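Local atomic coordinates of uncharacterized protein (PDB entry 4ECO), a protein that is of unknown function but is built of leucine-rich repeats and probably binds other proteins. Residues 112-118 and 211-215. Residues are numbered along the deposited sequence.
With NA (sodium ion), chain C.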
ATOM      1  N   LEU A 112      10.526 -21.873  -2.358  1.00 35.31           N
ATOM      2  CA  LEU A 112      11.743 -21.983  -3.166  1.00 36.28           C
ATOM      3  C   LEU A 112      12.400 -20.619  -3.250  1.00 41.58           C
ATOM      4  O   LEU A 112      13.476 -20.444  -3.820  1.00 41.76           O
ATOM      5  CB  LEU A 112      11.436 -22.529  -4.579  1.00 36.82           C
ATOM      6  CG  LEU A 112      10.676 -23.857  -4.689  1.00 41.92           C
ATOM      7  CD1 LEU A 112      10.477 -24.210  -6.118  1.00 42.54           C
ATOM      8  CD2 LEU A 112      11.365 -24.982  -3.948  1.00 42.41           C
ATOM      9  N   GLY A 113      11.709 -19.654  -2.672  1.00 39.16           N
ATOM     10  CA  GLY A 113      12.088 -18.254  -2.630  1.00 38.21           C
ATOM     11  C   GLY A 113      10.846 -17.478  -2.311  1.00 41.18           C
ATOM     12  O   GLY A 113       9.769 -18.067  -2.307  1.00 42.36           O
ATOM     13  N   SER A 114      10.971 -16.181  -2.009  1.00 36.42           N
ATOM     14  CA  SER A 114       9.821 -15.343  -1.669  1.00 35.94           C
ATOM     15  C   SER A 114      10.153 -13.885  -1.771  1.00 43.54           C
ATOM     16  O   SER A 114      11.333 -13.530  -1.907  1.00 44.24           O
ATOM     17  CB  SER A 114       9.342 -15.626  -0.252  1.00 38.25           C
ATOM     18  OG  SER A 114      10.185 -14.975   0.685  1.00 45.96           O
ATOM     19  N   HIS A 115       9.109 -13.024  -1.614  1.00 40.42           N
ATOM     20  CA  HIS A 115       9.266 -11.570  -1.601  1.00 39.00           C
ATOM     21  C   HIS A 115      10.018 -11.161  -0.331  1.00 44.52           C
ATOM     22  O   HIS A 115      10.672 -10.121  -0.342  1.00 44.70           O
ATOM     23  CB  HIS A 115       7.931 -10.832  -1.754  1.00 38.39           C
ATOM     24  CG  HIS A 115       6.967 -11.008  -0.630  1.00 41.66           C
ATOM     25  ND1 HIS A 115       5.940 -11.922  -0.704  1.00 43.86           N
ATOM     26  CD2 HIS A 115       6.866 -10.332   0.540  1.00 42.91           C
ATOM     27  CE1 HIS A 115       5.259 -11.789   0.424  1.00 43.13           C
ATOM     28  NE2 HIS A 115       5.790 -10.851   1.212  1.00 42.59           N
ATOM     29  N   GLY A 116       9.990 -12.027   0.699  1.00 40.75           N
ATOM     30  CA  GLY A 116      10.686 -11.827   1.963  1.00 39.78           C
ATOM     31  C   GLY A 116      12.187 -11.670   1.791  1.00 46.13           C
ATOM     32  O   GLY A 116      12.816 -10.861   2.475  1.00 48.25           O
ATOM     33  N   GLU A 117      12.767 -12.403   0.839  1.00 41.96           N
ATOM     34  CA  GLU A 117      14.206 -12.383   0.547  1.00 41.10           C
ATOM     35  C   GLU A 117      14.699 -10.992   0.111  1.00 48.86           C
ATOM     36  O   GLU A 117      15.839 -10.632   0.430  1.00 51.19           O
ATOM     37  CB  GLU A 117      14.533 -13.414  -0.522  1.00 41.60           C
ATOM     38  CG  GLU A 117      14.402 -14.842  -0.013  1.00 38.48           C
ATOM     39  CD  GLU A 117      14.610 -15.901  -1.074  1.00 55.67           C
ATOM     40  OE1 GLU A 117      13.985 -15.773  -2.156  1.00 38.80           O
ATOM     41  OE2 GLU A 117      15.384 -16.860  -0.824  1.00 39.17           O
ATOM     42  N   LYS A 118      13.828 -10.191  -0.541  1.00 44.64           N
ATOM     43  CA  LYS A 118      14.158  -8.831  -0.968  1.00 43.47           C
ATOM     44  C   LYS A 118      14.169  -7.864   0.221  1.00 44.75           C
ATOM     45  O   LYS A 118      14.786  -6.803   0.109  1.00 44.33           O
ATOM     46  CB  LYS A 118      13.180  -8.316  -2.066  1.00 45.99           C
ATOM     47  CG  LYS A 118      13.386  -8.887  -3.494  1.00 56.98           C
ATOM     48  CD  LYS A 118      14.803  -8.671  -4.095  1.00 61.46           C
ATOM     49  CE  LYS A 118      15.526  -9.993  -4.233  1.00 63.46           C
ATOM     50  NZ  LYS A 118      16.995  -9.864  -4.353  1.00 65.20           N
ATOM     51  N   PHE A 211       2.471 -22.515  -1.788  1.00 41.44           N
ATOM     52  CA  PHE A 211       3.584 -22.747  -2.698  1.00 40.44           C
ATOM     53  C   PHE A 211       4.134 -21.399  -3.149  1.00 42.83           C
ATOM     54  O   PHE A 211       3.486 -20.687  -3.904  1.00 43.98           O
ATOM     55  CB  PHE A 211       3.159 -23.636  -3.876  1.00 43.03           C
ATOM     56  CG  PHE A 211       4.247 -24.081  -4.828  1.00 44.57           C
ATOM     57  CD1 PHE A 211       5.583 -24.087  -4.438  1.00 46.46           C
ATOM     58  CD2 PHE A 211       3.933 -24.540  -6.101  1.00 48.31           C
ATOM     59  CE1 PHE A 211       6.588 -24.486  -5.327  1.00 47.88           C
ATOM     60  CE2 PHE A 211       4.939 -24.954  -6.983  1.00 50.82           C
ATOM     61  CZ  PHE A 211       6.260 -24.942  -6.582  1.00 47.58           C
ATOM     62  N   TYR A 212       5.326 -21.045  -2.658  1.00 38.43           N
ATOM     63  CA  TYR A 212       6.005 -19.777  -2.951  1.00 36.91           C
ATOM     64  C   TYR A 212       7.296 -19.977  -3.707  1.00 40.71           C
ATOM     65  O   TYR A 212       8.053 -20.922  -3.445  1.00 42.93           O
ATOM     66  CB  TYR A 212       6.326 -19.030  -1.640  1.00 37.41           C
ATOM     67  CG  TYR A 212       5.227 -18.142  -1.089  1.00 39.57           C
ATOM     68  CD1 TYR A 212       3.972 -18.657  -0.785  1.00 41.72           C
ATOM     69  CD2 TYR A 212       5.484 -16.816  -0.745  1.00 40.11           C
ATOM     70  CE1 TYR A 212       2.966 -17.847  -0.251  1.00 42.62           C
ATOM     71  CE2 TYR A 212       4.492 -15.999  -0.202  1.00 40.57           C
ATOM     72  CZ  TYR A 212       3.233 -16.519   0.042  1.00 45.18           C
ATOM     73  OH  TYR A 212       2.255 -15.722   0.587  1.00 41.53           O
HETATM   74  N   MSE A 213       7.549 -19.080  -4.644  1.00 34.45           N
HETATM   75  CA  MSE A 213       8.806 -19.031  -5.367  1.00 32.94           C
HETATM   76  C   MSE A 213       9.052 -17.604  -5.774  1.00 38.40           C
HETATM   77  O   MSE A 213       8.102 -16.829  -5.975  1.00 37.38           O
HETATM   78  CB  MSE A 213       8.903 -20.017  -6.551  1.00 34.82           C
HETATM   79  CG  MSE A 213       8.020 -19.729  -7.759  1.00 39.99           C
HETATM   80 SE   MSE A 213       7.606 -21.449  -8.653  0.75 45.85          SE
HETATM   81  CE  MSE A 213       5.818 -21.668  -7.831  1.00 41.95           C
ATOM     82  N   GLY A 214      10.329 -17.247  -5.823  1.00 35.61           N
ATOM     83  CA  GLY A 214      10.711 -15.903  -6.213  1.00 35.02           C
ATOM     84  C   GLY A 214      12.189 -15.683  -6.356  1.00 40.46           C
ATOM     85  O   GLY A 214      12.993 -16.415  -5.774  1.00 42.90           O
ATOM     86  N   ASN A 215      12.544 -14.666  -7.152  1.00 35.93           N
ATOM     87  CA  ASN A 215      13.893 -14.154  -7.441  1.00 34.24           C
ATOM     88  C   ASN A 215      14.758 -15.254  -8.094  1.00 35.42           C
ATOM     89  O   ASN A 215      15.960 -15.328  -7.862  1.00 33.75           O
ATOM     90  CB  ASN A 215      14.517 -13.588  -6.166  1.00 30.86           C
ATOM     91  CG  ASN A 215      13.532 -12.792  -5.338  1.00 43.21           C
ATOM     92  OD1 ASN A 215      13.098 -11.714  -5.724  1.00 41.28           O
ATOM     93  ND2 ASN A 215      13.067 -13.361  -4.240  1.00 35.57           N
TER
HETATM   94 NA    NA C1001      18.165 -16.858  -1.297  1.00 42.76          NA
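In a leucine-rich repeat solenoid, the loop 112-118 leaving strand 109-111 lies along the end of the neighbouring parallel strand 210-214 and supplies Glu117 to a sodium site. One backbone bond continues the parallel pairing: Leu112 N donates to Tyr212 O at 2.9 Å and 170°. The pairing ends there: the next parallel bond would run from Gly214 N to Leu112 O, but those atoms are 4.9 Å apart. Gly113 and Met213 (selenomethionine) are nonetheless the closest CA pair, 4.3 Å apart, and an ideal CB on Gly113 would clash with Gly214 O at 2.3 Å. Beyond the strands, the Asn215 side chain takes over the bonding: ND2 donates to Ser114 O at 2.9 Å and weakly to Glu117 OE1 at 3.3 Å, while OD1 accepts from Asn258 of the adjoining repeat. Glu117 OE1 also accepts from Ser114 N, and its OE2 binds the ion together with Ser192 O and accepts from Gly90 N. Ser114 OG bonds Glu89, and Ser114 CB reaches the edge of the Tyr212 ring. On the apolar side, Leu112 CD1 lies 4.0 Å from Phe211 CE1, near the ring plane.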